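Local coordinates for EGF family domain-containing protein (Toxoplasma gondii, PDB 4Z80) that binds a peptide of the parasite protein RON2L1 and, as an AMA-family antigen, probably takes part in forming the moving junction during host-cell invasion, at residues T303-T308 with T312-C317; V56-S61 with S394-Q399; P88-G93 with F275-A280. All coordinates share one frame; numbering follows the deposited sequence.

How the contacts relate
Contact 2 spans the longest stretch of chain, from V56-S61 to S394-Q399, and the other two lie within that span, contact 3 closing before contact 1 opens. Contacts 2 and 3 have centres about 15 Å apart and share the small antiparallel sheet of strands 60-62 and 89-91, where M90 N lies 2.8 Å from S61 O, a probable hydrogen bond. Contact 1 stands apart in the loop between strands 289-291 and 318-321, its centre about 20 Å from each of the others. Contact 1 is a local disulfide-closed loop, whereas contacts 2 and 3 pack together parts of the chain far apart in sequence.

Contact 1 (T303-T308 with T312-C317); sequences TCAELT and TNAFYC
A disulfide-closed loop holds this contact together: C304, midway along the loop between strands 289-291 and 318-321, and C317, at its end, are joined through their SG atoms at 2.0 Å, with a chi3 of 84°. Beside the bond the backbones meet in a single bridge with a parallel pattern of hydrogen bonds, in which A305 is gripped by both residues that flank Y316. A305 N donates to F315 O at 2.9 Å, and C317 N donates to A305 O at 2.9 Å with an almost straight N-H...O angle of 175°. The Y316 ring then reaches along the first segment from A305 toward T308, because chi1 of -82° sets CG beside its own backbone N. Its CD1 packs on A305 CB at 3.8 Å, CE1 comes obliquely to 3.2 Å from L307 O, and T308 CA sits at the ring edge, 3.5 Å from OH. The hydroxyl is hydrogen-bonded to K146 O and T309 N, so the ring is fixed along its side and at its tip. At the T303 end of the contact, a water takes over: it donates to T303 O at 2.8 Å and accepts from F315 N at 2.9 Å. R116 forms a cation-pi contact with the Y316 ring and also hydrogen-bonds L307 O. The loop leads straight into strand 318-321. Ahead of that strand C317 pairs by backbone with T105, just past strand 101-104, while Y316 meets the ring of F104 at the end of that strand.

Contact 2 (V56-S61 with S394-Q399); sequences VYVGYS and SSLSSQ
With chi1 of -171°, Y57 swings its ring away from its own backbone N, and L396, with chi1 of -70° and chi2 of 170°, sends CD1 out to meet it. L396 is the third residue of a type I beta turn from S394 to S397, in the loop between helix 378-387 and strand 405-410. These two elements belong to a helix-and-antiparallel-sheet unit consistent with a PAN domain, and the contact joins it to the chain leading into strand 60-62. The side chains cross at about a right angle: L396 CD1 lies at the edge of the Y57 ring, near its plane, 4.0 Å from CE2 and just as far from CD2. V58 offers a second, looser apolar touch, its CG2 standing 4.3 Å from L396 CD1. F386 of the helix meets Y57 edge-to-face, and P320 of strand 318-321 packs against both Y57 and V58, so the leucine methyl enters a largely apolar setting. The polar tip of the ring is served separately. A water lies 2.7 Å from Y57 OH and accepts a hydrogen bond from Q399 NE2 at 3.2 Å, while that same amide nitrogen also bonds to M387 O.

Contact 3 (P88-G93 with F275-A280); sequences PYMAAG and FRSLPA
The puckered ring of P279 meets the methyl group of A91 with two of its carbons: A91 CB is 3.9 Å from P279 CB and equally far from P279 CG. Y331 of strand 329-332 packs against both residues and completes this small apolar cluster. The contact packs strand 89-91, partner of strand 60-62, against the residues that lead into strand 280-283 of a four-stranded antiparallel sheet. A91 closes its strand, and P279 is the last residue before strand 280-283. Next to A91 and M90 in the same strand, the ring of Y89 lies against that of Y60 with the planes about 10° apart, nearly parallel.

A second touch lies one residue back along the strand. M90 has CG wedged between its backbone N and carbonyl carbon, chi1 61°, and from there the chain runs extended. That straight reach brings the thioether SD to 3.9 Å from S277 CB and 4.1 Å from S277 OG, a contact of sulfur with the root of the serine rather than a polar bond. S277 itself adopts a left-handed helical backbone conformation. Its neighbour R276 is anchored by salt bridges to D175 and E177 and by a bond from NE to Y64 O. No direct hydrogen bond joins the two segments. Instead a water bridges the two backbones, donating to A91 O at 2.9 Å and to S277 O at 2.8 Å.

Contact 1 (T303-T308 with T312-C317)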
ATOM      1  N   THR A 303     -20.035   6.403  13.390  1.00 14.05           N
ATOM      2  CA  THR A 303     -20.699   5.428  12.535  1.00 15.62           C
ATOM      3  C   THR A 303     -19.823   4.236  12.160  1.00 15.92           C
ATOM      4  O   THR A 303     -20.299   3.323  11.486  1.00 15.75           O
ATOM      5  CB  THR A 303     -21.165   6.077  11.227  1.00 15.91           C
ATOM      6  OG1 THR A 303     -20.047   6.692  10.581  1.00 20.10           O
ATOM      7  CG2 THR A 303     -22.239   7.122  11.493  1.00 21.96           C
ATOM      8  N   CYS A 304     -18.561   4.231  12.575  1.00 12.56           N
ATOM      9  CA  CYS A 304     -17.669   3.144  12.174  1.00 13.40           C
ATOM     10  C   CYS A 304     -18.072   1.866  12.907  1.00 14.33           C
ATOM     11  O   CYS A 304     -18.519   1.906  14.054  1.00 16.18           O
ATOM     12  CB  CYS A 304     -16.193   3.490  12.424  1.00 12.82           C
ATOM     13  SG  CYS A 304     -15.590   3.522  14.145  1.00 19.16           S
ATOM     14  N   ALA A 305     -17.934   0.736  12.220  1.00 13.25           N
ATOM     15  CA  ALA A 305     -18.240  -0.564  12.803  1.00 14.10           C
ATOM     16  C   ALA A 305     -17.060  -1.080  13.614  1.00 12.99           C
ATOM     17  O   ALA A 305     -15.944  -1.165  13.109  1.00 13.49           O
ATOM     18  CB  ALA A 305     -18.611  -1.562  11.709  1.00 14.79           C
ATOM     19  N   GLU A 306     -17.307  -1.425  14.874  1.00 13.92           N
ATOM     20  CA  GLU A 306     -16.252  -1.909  15.753  1.00 12.47           C
ATOM     21  C   GLU A 306     -16.073  -3.423  15.645  1.00 14.25           C
ATOM     22  O   GLU A 306     -16.812  -4.192  16.271  1.00 14.26           O
ATOM     23  CB  GLU A 306     -16.541  -1.528  17.204  1.00 13.68           C
ATOM     24  CG  GLU A 306     -16.558  -0.024  17.463  1.00 14.27           C
ATOM     25  CD  GLU A 306     -16.716   0.307  18.942  1.00 17.29           C
ATOM     26  OE1 GLU A 306     -15.797   0.922  19.521  1.00 14.88           O
ATOM     27  OE2 GLU A 306     -17.764  -0.052  19.526  1.00 21.59           O
ATOM     28  N   LEU A 307     -15.082  -3.811  14.835  1.00 13.18           N
ATOM     29  CA  LEU A 307     -14.585  -5.188  14.659  1.00 13.18           C
ATOM     30  C   LEU A 307     -15.526  -6.139  13.911  1.00 13.06           C
ATOM     31  O   LEU A 307     -15.063  -6.901  13.062  1.00 14.40           O
ATOM     32  CB  LEU A 307     -14.212  -5.800  16.014  1.00 12.10           C
ATOM     33  CG  LEU A 307     -13.041  -5.125  16.747  1.00 14.73           C
ATOM     34  CD1 LEU A 307     -12.796  -5.781  18.102  1.00 15.47           C
ATOM     35  CD2 LEU A 307     -11.758  -5.146  15.916  1.00 16.11           C
ATOM     36  N   THR A 308     -16.821  -6.113  14.214  1.00 10.70           N
ATOM     37  CA  THR A 308     -17.786  -6.946  13.502  1.00 12.60           C
ATOM     38  C   THR A 308     -19.079  -6.194  13.260  1.00 13.55           C
ATOM     39  O   THR A 308     -19.557  -5.451  14.125  1.00 13.67           O
ATOM     40  CB  THR A 308     -18.091  -8.258  14.272  1.00 14.68           C
ATOM     41  OG1 THR A 308     -18.542  -7.960  15.599  1.00 16.96           O
ATOM     42  CG2 THR A 308     -16.852  -9.128  14.368  1.00 14.61           C
ATOM     43  N   THR A 312     -23.605  -3.963   5.329  1.00 15.24           N
ATOM     44  CA  THR A 312     -22.695  -3.847   4.195  1.00 16.00           C
ATOM     45  C   THR A 312     -22.559  -2.405   3.707  1.00 18.24           C
ATOM     46  O   THR A 312     -21.757  -2.131   2.808  1.00 21.75           O
ATOM     47  CB  THR A 312     -23.129  -4.745   3.018  1.00 16.95           C
ATOM     48  OG1 THR A 312     -24.432  -4.360   2.555  1.00 21.71           O
ATOM     49  CG2 THR A 312     -23.159  -6.201   3.452  1.00 19.41           C
ATOM     50  N   ASN A 313     -23.306  -1.483   4.307  1.00 15.62           N
ATOM     51  CA  ASN A 313     -23.124  -0.069   3.994  1.00 18.46           C
ATOM     52  C   ASN A 313     -22.232   0.630   5.023  1.00 19.21           C
ATOM     53  O   ASN A 313     -21.931   1.818   4.881  1.00 21.15           O
ATOM     54  CB  ASN A 313     -24.475   0.642   3.895  1.00 22.96           C
ATOM     55  CG  ASN A 313     -24.400   1.908   3.057  1.00 39.79           C
ATOM     56  OD1 ASN A 313     -24.757   2.993   3.515  1.00 50.03           O
ATOM     57  ND2 ASN A 313     -23.908   1.774   1.826  1.00 48.00           N
ATOM     58  N   ALA A 314     -21.793  -0.104   6.044  1.00 15.18           N
ATOM     59  CA  ALA A 314     -20.908   0.461   7.056  1.00 13.53           C
ATOM     60  C   ALA A 314     -19.451   0.219   6.686  1.00 15.08           C
ATOM     61  O   ALA A 314     -19.138  -0.636   5.849  1.00 16.50           O
ATOM     62  CB  ALA A 314     -21.215  -0.128   8.432  1.00 16.09           C
ATOM     63  N   PHE A 315     -18.575   1.020   7.281  1.00 11.76           N
ATOM     64  CA  PHE A 315     -17.138   0.869   7.128  1.00 11.33           C
ATOM     65  C   PHE A 315     -16.538   0.642   8.507  1.00 12.37           C
ATOM     66  O   PHE A 315     -16.971   1.239   9.492  1.00 11.55           O
ATOM     67  CB  PHE A 315     -16.514   2.099   6.446  1.00 12.17           C
ATOM     68  CG  PHE A 315     -15.177   1.822   5.800  1.00 13.36           C
ATOM     69  CD1 PHE A 315     -14.008   1.845   6.549  1.00 12.26           C
ATOM     70  CD2 PHE A 315     -15.087   1.526   4.442  1.00 12.66           C
ATOM     71  CE1 PHE A 315     -12.776   1.571   5.962  1.00 11.33           C
ATOM     72  CE2 PHE A 315     -13.848   1.256   3.853  1.00 11.64           C
ATOM     73  CZ  PHE A 315     -12.702   1.288   4.612  1.00 12.21           C
ATOM     74  N   TYR A 316     -15.554  -0.243   8.580  1.00 10.78           N
ATOM     75  CA  TYR A 316     -14.946  -0.613   9.842  1.00  9.35           C
ATOM     76  C   TYR A 316     -14.041   0.456  10.444  1.00 11.06           C
ATOM     77  O   TYR A 316     -13.385   1.226   9.733  1.00 10.19           O
ATOM     78  CB  TYR A 316     -14.143  -1.904   9.665  1.00 10.07           C
ATOM     79  CG  TYR A 316     -15.006  -3.136   9.739  1.00 10.55           C
ATOM     80  CD1 TYR A 316     -15.483  -3.579  10.964  1.00 12.87           C
ATOM     81  CD2 TYR A 316     -15.368  -3.843   8.596  1.00 10.66           C
ATOM     82  CE1 TYR A 316     -16.292  -4.687  11.055  1.00 13.21           C
ATOM     83  CE2 TYR A 316     -16.171  -4.969   8.683  1.00 11.00           C
ATOM     84  CZ  TYR A 316     -16.625  -5.384   9.915  1.00 12.00           C
ATOM     85  OH  TYR A 316     -17.430  -6.499  10.044  1.00 12.60           O
ATOM     86  N   CYS A 317     -14.032   0.493  11.774  1.00 10.49           N
ATOM     87  CA  CYS A 317     -13.074   1.291  12.528  1.00 11.69           C
ATOM     88  C   CYS A 317     -11.683   0.757  12.238  1.00 10.50           C
ATOM     89  O   CYS A 317     -11.411  -0.407  12.516  1.00 11.60           O
ATOM     90  CB  CYS A 317     -13.348   1.208  14.025  1.00 11.77           C
ATOM     91  SG  CYS A 317     -15.035   1.618  14.565  1.00 18.34           S
TER
HETATM   92  O   HOH W   1     -19.793   3.305   8.686  1.00 16.38           O
HETATM   93  O   HOH W   2     -12.866  -2.605  13.543  1.00 12.19           O

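Contact 2 (V56-S61 with S394-Q399)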
ATOM      1  N   VAL A  56       2.256  11.126   6.615  1.00  9.56           N
ATOM      2  CA  VAL A  56       2.950   9.853   6.836  1.00 10.98           C
ATOM      3  C   VAL A  56       2.064   8.846   7.582  1.00 11.60           C
ATOM      4  O   VAL A  56       1.966   7.678   7.200  1.00 11.10           O
ATOM      5  CB  VAL A  56       4.276  10.085   7.616  1.00 10.88           C
ATOM      6  CG1 VAL A  56       4.902   8.770   8.114  1.00  9.32           C
ATOM      7  CG2 VAL A  56       5.257  10.847   6.747  1.00 10.21           C
ATOM      8  N   TYR A  57       1.415   9.291   8.650  1.00 10.63           N
ATOM      9  CA  TYR A  57       0.508   8.433   9.388  1.00  9.80           C
ATOM     10  C   TYR A  57      -0.655   8.039   8.485  1.00  9.52           C
ATOM     11  O   TYR A  57      -0.993   6.865   8.348  1.00 10.26           O
ATOM     12  CB  TYR A  57       0.018   9.159  10.648  1.00  9.30           C
ATOM     13  CG  TYR A  57      -0.758   8.316  11.630  1.00  9.96           C
ATOM     14  CD1 TYR A  57      -0.148   7.266  12.319  1.00 10.64           C
ATOM     15  CD2 TYR A  57      -2.087   8.589  11.910  1.00 12.13           C
ATOM     16  CE1 TYR A  57      -0.857   6.500  13.238  1.00 12.22           C
ATOM     17  CE2 TYR A  57      -2.793   7.833  12.833  1.00  9.75           C
ATOM     18  CZ  TYR A  57      -2.175   6.802  13.496  1.00 11.72           C
ATOM     19  OH  TYR A  57      -2.896   6.056  14.408  1.00 15.16           O
ATOM     20  N   VAL A  58      -1.262   9.057   7.885  1.00  9.28           N
ATOM     21  CA  VAL A  58      -2.333   8.909   6.912  1.00 10.58           C
ATOM     22  C   VAL A  58      -2.007   9.812   5.724  1.00 10.54           C
ATOM     23  O   VAL A  58      -1.863  11.026   5.901  1.00 10.02           O
ATOM     24  CB  VAL A  58      -3.696   9.303   7.517  1.00 10.79           C
ATOM     25  CG1 VAL A  58      -4.771   9.360   6.435  1.00 11.89           C
ATOM     26  CG2 VAL A  58      -4.072   8.327   8.601  1.00 11.83           C
ATOM     27  N   GLY A  59      -1.874   9.228   4.532  1.00 11.37           N
ATOM     28  CA  GLY A  59      -1.509   9.977   3.341  1.00  9.53           C
ATOM     29  C   GLY A  59      -2.559   9.874   2.261  1.00 10.96           C
ATOM     30  O   GLY A  59      -2.938   8.776   1.871  1.00 10.25           O
ATOM     31  N   TYR A  60      -3.026  11.030   1.790  1.00 10.31           N
ATOM     32  CA  TYR A  60      -4.056  11.116   0.761  1.00 12.66           C
ATOM     33  C   TYR A  60      -3.722  12.184  -0.263  1.00 11.43           C
ATOM     34  O   TYR A  60      -3.159  13.233   0.072  1.00 13.31           O
ATOM     35  CB  TYR A  60      -5.430  11.481   1.352  1.00 11.10           C
ATOM     36  CG  TYR A  60      -6.046  10.495   2.307  1.00 10.51           C
ATOM     37  CD1 TYR A  60      -6.142   9.150   1.997  1.00  9.59           C
ATOM     38  CD2 TYR A  60      -6.547  10.920   3.521  1.00 11.74           C
ATOM     39  CE1 TYR A  60      -6.708   8.248   2.883  1.00 11.72           C
ATOM     40  CE2 TYR A  60      -7.122  10.031   4.415  1.00 12.58           C
ATOM     41  CZ  TYR A  60      -7.197   8.696   4.098  1.00 10.70           C
ATOM     42  OH  TYR A  60      -7.761   7.807   4.984  1.00 11.90           O
ATOM     43  N   SER A  61      -4.133  11.939  -1.500  1.00 11.35           N
ATOM     44  CA  SER A  61      -4.258  13.009  -2.478  1.00 12.32           C
ATOM     45  C   SER A  61      -5.476  12.734  -3.344  1.00 10.85           C
ATOM     46  O   SER A  61      -6.029  11.636  -3.328  1.00 11.89           O
ATOM     47  CB  SER A  61      -3.005  13.129  -3.335  1.00 15.33           C
ATOM     48  OG  SER A  61      -2.864  12.000  -4.171  1.00 15.52           O
ATOM     49  N   SER A 394      -7.661  16.025   7.477  1.00 11.82           N
ATOM     50  CA  SER A 394      -8.094  17.090   8.404  1.00 14.33           C
ATOM     51  C   SER A 394      -8.269  16.698   9.868  1.00 11.35           C
ATOM     52  O   SER A 394      -7.700  17.344  10.751  1.00 13.32           O
ATOM     53  CB  SER A 394      -9.408  17.712   7.922  1.00 14.65           C
ATOM     54  OG  SER A 394      -9.223  18.379   6.687  1.00 19.75           O
ATOM     55  N   SER A 395      -9.035  15.654  10.150  1.00 13.30           N
ATOM     56  CA  SER A 395      -9.517  15.460  11.507  1.00 13.05           C
ATOM     57  C   SER A 395      -8.433  15.143  12.542  1.00 13.13           C
ATOM     58  O   SER A 395      -8.622  15.423  13.724  1.00 13.37           O
ATOM     59  CB  SER A 395     -10.581  14.367  11.522  1.00 16.74           C
ATOM     60  OG  SER A 395     -10.063  13.142  11.073  1.00 25.59           O
ATOM     61  N   LEU A 396      -7.299  14.585  12.115  1.00 12.20           N
ATOM     62  CA  LEU A 396      -6.206  14.262  13.040  1.00 12.31           C
ATOM     63  C   LEU A 396      -5.181  15.393  13.233  1.00 14.12           C
ATOM     64  O   LEU A 396      -4.166  15.211  13.913  1.00 13.36           O
ATOM     65  CB  LEU A 396      -5.485  13.002  12.553  1.00 13.22           C
ATOM     66  CG  LEU A 396      -6.285  11.711  12.683  1.00 14.25           C
ATOM     67  CD1 LEU A 396      -5.616  10.549  11.969  1.00 18.80           C
ATOM     68  CD2 LEU A 396      -6.521  11.353  14.127  1.00 16.49           C
ATOM     69  N   SER A 397      -5.448  16.565  12.660  1.00 11.95           N
ATOM     70  CA  SER A 397      -4.488  17.670  12.718  1.00 12.48           C
ATOM     71  C   SER A 397      -4.141  18.121  14.143  1.00 15.27           C
ATOM     72  O   SER A 397      -3.049  18.648  14.390  1.00 15.54           O
ATOM     73  CB  SER A 397      -5.020  18.862  11.917  1.00 14.84           C
ATOM     74  OG  SER A 397      -6.135  19.437  12.575  1.00 15.50           O
ATOM     75  N   SER A 398      -5.053  17.918  15.085  1.00 11.60           N
ATOM     76  CA  SER A 398      -4.837  18.325  16.470  1.00 12.72           C
ATOM     77  C   SER A 398      -3.905  17.348  17.186  1.00 13.46           C
ATOM     78  O   SER A 398      -3.345  17.668  18.238  1.00 14.90           O
ATOM     79  CB  SER A 398      -6.178  18.425  17.205  1.00 13.16           C
ATOM     80  OG  SER A 398      -6.885  17.202  17.122  1.00 13.69           O
ATOM     81  N   GLN A 399      -3.745  16.164  16.600  1.00 12.47           N
ATOM     82  CA  GLN A 399      -2.881  15.132  17.168  1.00 12.46           C
ATOM     83  C   GLN A 399      -1.485  15.162  16.555  1.00 12.05           C
ATOM     84  O   GLN A 399      -0.497  15.200  17.282  1.00 11.91           O
ATOM     85  CB  GLN A 399      -3.498  13.748  16.974  1.00 11.44           C
ATOM     86  CG  GLN A 399      -2.605  12.603  17.419  1.00 13.54           C
ATOM     87  CD  GLN A 399      -3.327  11.278  17.370  1.00 16.30           C
ATOM     88  OE1 GLN A 399      -4.443  11.145  17.884  1.00 15.12           O
ATOM     89  NE2 GLN A 399      -2.700  10.282  16.739  1.00 14.41           N
TER
HETATM   90  O   HOH W   3      -4.042   7.407  16.488  1.00 13.53           O

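Contact 3 (P88-G93 with F275-A280)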
ATOM      1  N   PRO A  88     -12.830  12.287  -2.560  1.00 14.82           N
ATOM      2  CA  PRO A  88     -12.365  11.122  -3.323  1.00 14.42           C
ATOM      3  C   PRO A  88     -10.843  11.080  -3.384  1.00 14.30           C
ATOM      4  O   PRO A  88     -10.217  11.626  -4.291  1.00 16.46           O
ATOM      5  CB  PRO A  88     -12.990  11.326  -4.703  1.00 17.15           C
ATOM      6  CG  PRO A  88     -13.274  12.753  -4.807  1.00 23.06           C
ATOM      7  CD  PRO A  88     -13.404  13.328  -3.429  1.00 19.85           C
ATOM      8  N   TYR A  89     -10.272  10.455  -2.363  1.00 13.53           N
ATOM      9  CA  TYR A  89      -8.830  10.383  -2.175  1.00 10.64           C
ATOM     10  C   TYR A  89      -8.248   9.009  -2.511  1.00 11.25           C
ATOM     11  O   TYR A  89      -8.807   7.971  -2.135  1.00 14.14           O
ATOM     12  CB  TYR A  89      -8.474  10.692  -0.718  1.00 12.43           C
ATOM     13  CG  TYR A  89      -8.530  12.137  -0.271  1.00 14.46           C
ATOM     14  CD1 TYR A  89      -8.190  13.180  -1.116  1.00 15.03           C
ATOM     15  CD2 TYR A  89      -8.881  12.442   1.035  1.00 14.60           C
ATOM     16  CE1 TYR A  89      -8.222  14.496  -0.670  1.00 18.67           C
ATOM     17  CE2 TYR A  89      -8.918  13.740   1.485  1.00 14.84           C
ATOM     18  CZ  TYR A  89      -8.590  14.762   0.634  1.00 19.56           C
ATOM     19  OH  TYR A  89      -8.629  16.058   1.105  1.00 25.08           O
ATOM     20  N   MET A  90      -7.099   9.017  -3.182  1.00 12.20           N
ATOM     21  CA  MET A  90      -6.249   7.831  -3.253  1.00 10.84           C
ATOM     22  C   MET A  90      -5.186   7.891  -2.157  1.00 12.07           C
ATOM     23  O   MET A  90      -4.795   8.974  -1.716  1.00 11.55           O
ATOM     24  CB  MET A  90      -5.596   7.702  -4.638  1.00 11.98           C
ATOM     25  CG  MET A  90      -4.696   8.845  -5.039  1.00 11.67           C
ATOM     26  SD  MET A  90      -4.201   8.657  -6.773  1.00 14.68           S
ATOM     27  CE  MET A  90      -3.070  10.034  -6.909  1.00 15.58           C
ATOM     28  N   ALA A  91      -4.729   6.722  -1.714  1.00 11.64           N
ATOM     29  CA  ALA A  91      -3.619   6.635  -0.777  1.00 11.19           C
ATOM     30  C   ALA A  91      -2.361   7.179  -1.447  1.00 11.77           C
ATOM     31  O   ALA A  91      -2.050   6.813  -2.585  1.00 13.55           O
ATOM     32  CB  ALA A  91      -3.410   5.197  -0.319  1.00 12.38           C
ATOM     33  N   ALA A  92      -1.642   8.051  -0.749  1.00 10.87           N
ATOM     34  CA  ALA A  92      -0.526   8.792  -1.333  1.00 11.66           C
ATOM     35  C   ALA A  92       0.664   8.811  -0.394  1.00 10.71           C
ATOM     36  O   ALA A  92       0.519   8.614   0.815  1.00 11.32           O
ATOM     37  CB  ALA A  92      -0.950  10.211  -1.658  1.00 15.11           C
ATOM     38  N   GLY A  93       1.835   9.074  -0.973  1.00 12.68           N
ATOM     39  CA  GLY A  93       3.084   9.155  -0.236  1.00 11.55           C
ATOM     40  C   GLY A  93       4.139   8.332  -0.944  1.00 11.24           C
ATOM     41  O   GLY A  93       4.030   7.113  -1.015  1.00 14.11           O
ATOM     42  N   PHE A 275     -11.859   1.255  -8.711  1.00 11.41           N
ATOM     43  CA  PHE A 275     -10.592   0.818  -8.131  1.00 14.47           C
ATOM     44  C   PHE A 275      -9.425   1.317  -8.972  1.00 14.97           C
ATOM     45  O   PHE A 275      -9.267   0.920 -10.126  1.00 13.76           O
ATOM     46  CB  PHE A 275     -10.544  -0.712  -8.020  1.00 13.48           C
ATOM     47  CG  PHE A 275     -11.584  -1.288  -7.096  1.00 12.34           C
ATOM     48  CD1 PHE A 275     -11.378  -1.297  -5.726  1.00 14.50           C
ATOM     49  CD2 PHE A 275     -12.769  -1.805  -7.591  1.00 12.99           C
ATOM     50  CE1 PHE A 275     -12.326  -1.823  -4.867  1.00 13.28           C
ATOM     51  CE2 PHE A 275     -13.722  -2.325  -6.737  1.00 16.87           C
ATOM     52  CZ  PHE A 275     -13.498  -2.332  -5.369  1.00 12.16           C
ATOM     53  N   ARG A 276      -8.605   2.191  -8.402  1.00 12.91           N
ATOM     54  CA  ARG A 276      -7.463   2.735  -9.115  1.00 12.88           C
ATOM     55  C   ARG A 276      -6.371   3.128  -8.138  1.00 12.55           C
ATOM     56  O   ARG A 276      -6.652   3.562  -7.020  1.00 13.00           O
ATOM     57  CB  ARG A 276      -7.865   3.950  -9.963  1.00 12.12           C
ATOM     58  CG  ARG A 276      -6.710   4.589 -10.727  1.00 12.15           C
ATOM     59  CD  ARG A 276      -7.181   5.593 -11.766  1.00 14.88           C
ATOM     60  NE  ARG A 276      -6.047   6.206 -12.453  1.00 14.03           N
ATOM     61  CZ  ARG A 276      -5.601   5.881 -13.666  1.00 15.11           C
ATOM     62  NH1 ARG A 276      -6.192   4.935 -14.390  1.00 14.23           N
ATOM     63  NH2 ARG A 276      -4.548   6.521 -14.157  1.00 15.83           N
ATOM     64  N   SER A 277      -5.127   2.968  -8.575  1.00 13.91           N
ATOM     65  CA  SER A 277      -3.961   3.363  -7.802  1.00 12.73           C
ATOM     66  C   SER A 277      -4.000   2.791  -6.390  1.00 13.21           C
ATOM     67  O   SER A 277      -3.757   3.487  -5.407  1.00 11.26           O
ATOM     68  CB  SER A 277      -3.844   4.888  -7.776  1.00 13.94           C
ATOM     69  OG  SER A 277      -3.745   5.370  -9.106  1.00 15.39           O
ATOM     70  N   LEU A 278      -4.276   1.499  -6.306  1.00 11.59           N
ATOM     71  CA  LEU A 278      -4.484   0.856  -5.018  1.00 10.35           C
ATOM     72  C   LEU A 278      -3.196   0.788  -4.222  1.00 11.57           C
ATOM     73  O   LEU A 278      -2.137   0.489  -4.770  1.00 12.93           O
ATOM     74  CB  LEU A 278      -5.042  -0.553  -5.206  1.00 11.76           C
ATOM     75  CG  LEU A 278      -6.424  -0.647  -5.854  1.00 12.35           C
ATOM     76  CD1 LEU A 278      -6.840  -2.104  -5.975  1.00 12.86           C
ATOM     77  CD2 LEU A 278      -7.463   0.137  -5.082  1.00 11.84           C
ATOM     78  N   PRO A 279      -3.281   1.028  -2.907  1.00 10.46           N
ATOM     79  CA  PRO A 279      -2.118   0.783  -2.063  1.00 11.20           C
ATOM     80  C   PRO A 279      -1.894  -0.717  -1.874  1.00 11.02           C
ATOM     81  O   PRO A 279      -2.738  -1.534  -2.261  1.00 10.56           O
ATOM     82  CB  PRO A 279      -2.495   1.479  -0.753  1.00 11.29           C
ATOM     83  CG  PRO A 279      -3.958   1.348  -0.672  1.00 10.80           C
ATOM     84  CD  PRO A 279      -4.465   1.392  -2.108  1.00 10.60           C
ATOM     85  N   ALA A 280      -0.759  -1.079  -1.290  1.00 12.20           N
ATOM     86  CA  ALA A 280      -0.404  -2.477  -1.129  1.00 11.12           C
ATOM     87  C   ALA A 280       0.415  -2.696   0.126  1.00 11.92           C
ATOM     88  O   ALA A 280       1.041  -1.773   0.649  1.00 13.17           O
ATOM     89  CB  ALA A 280       0.367  -2.975  -2.357  1.00 11.79           C
TER
HETATM   90  O   HOH W   4      -1.912   4.070  -3.439  1.00 12.80           O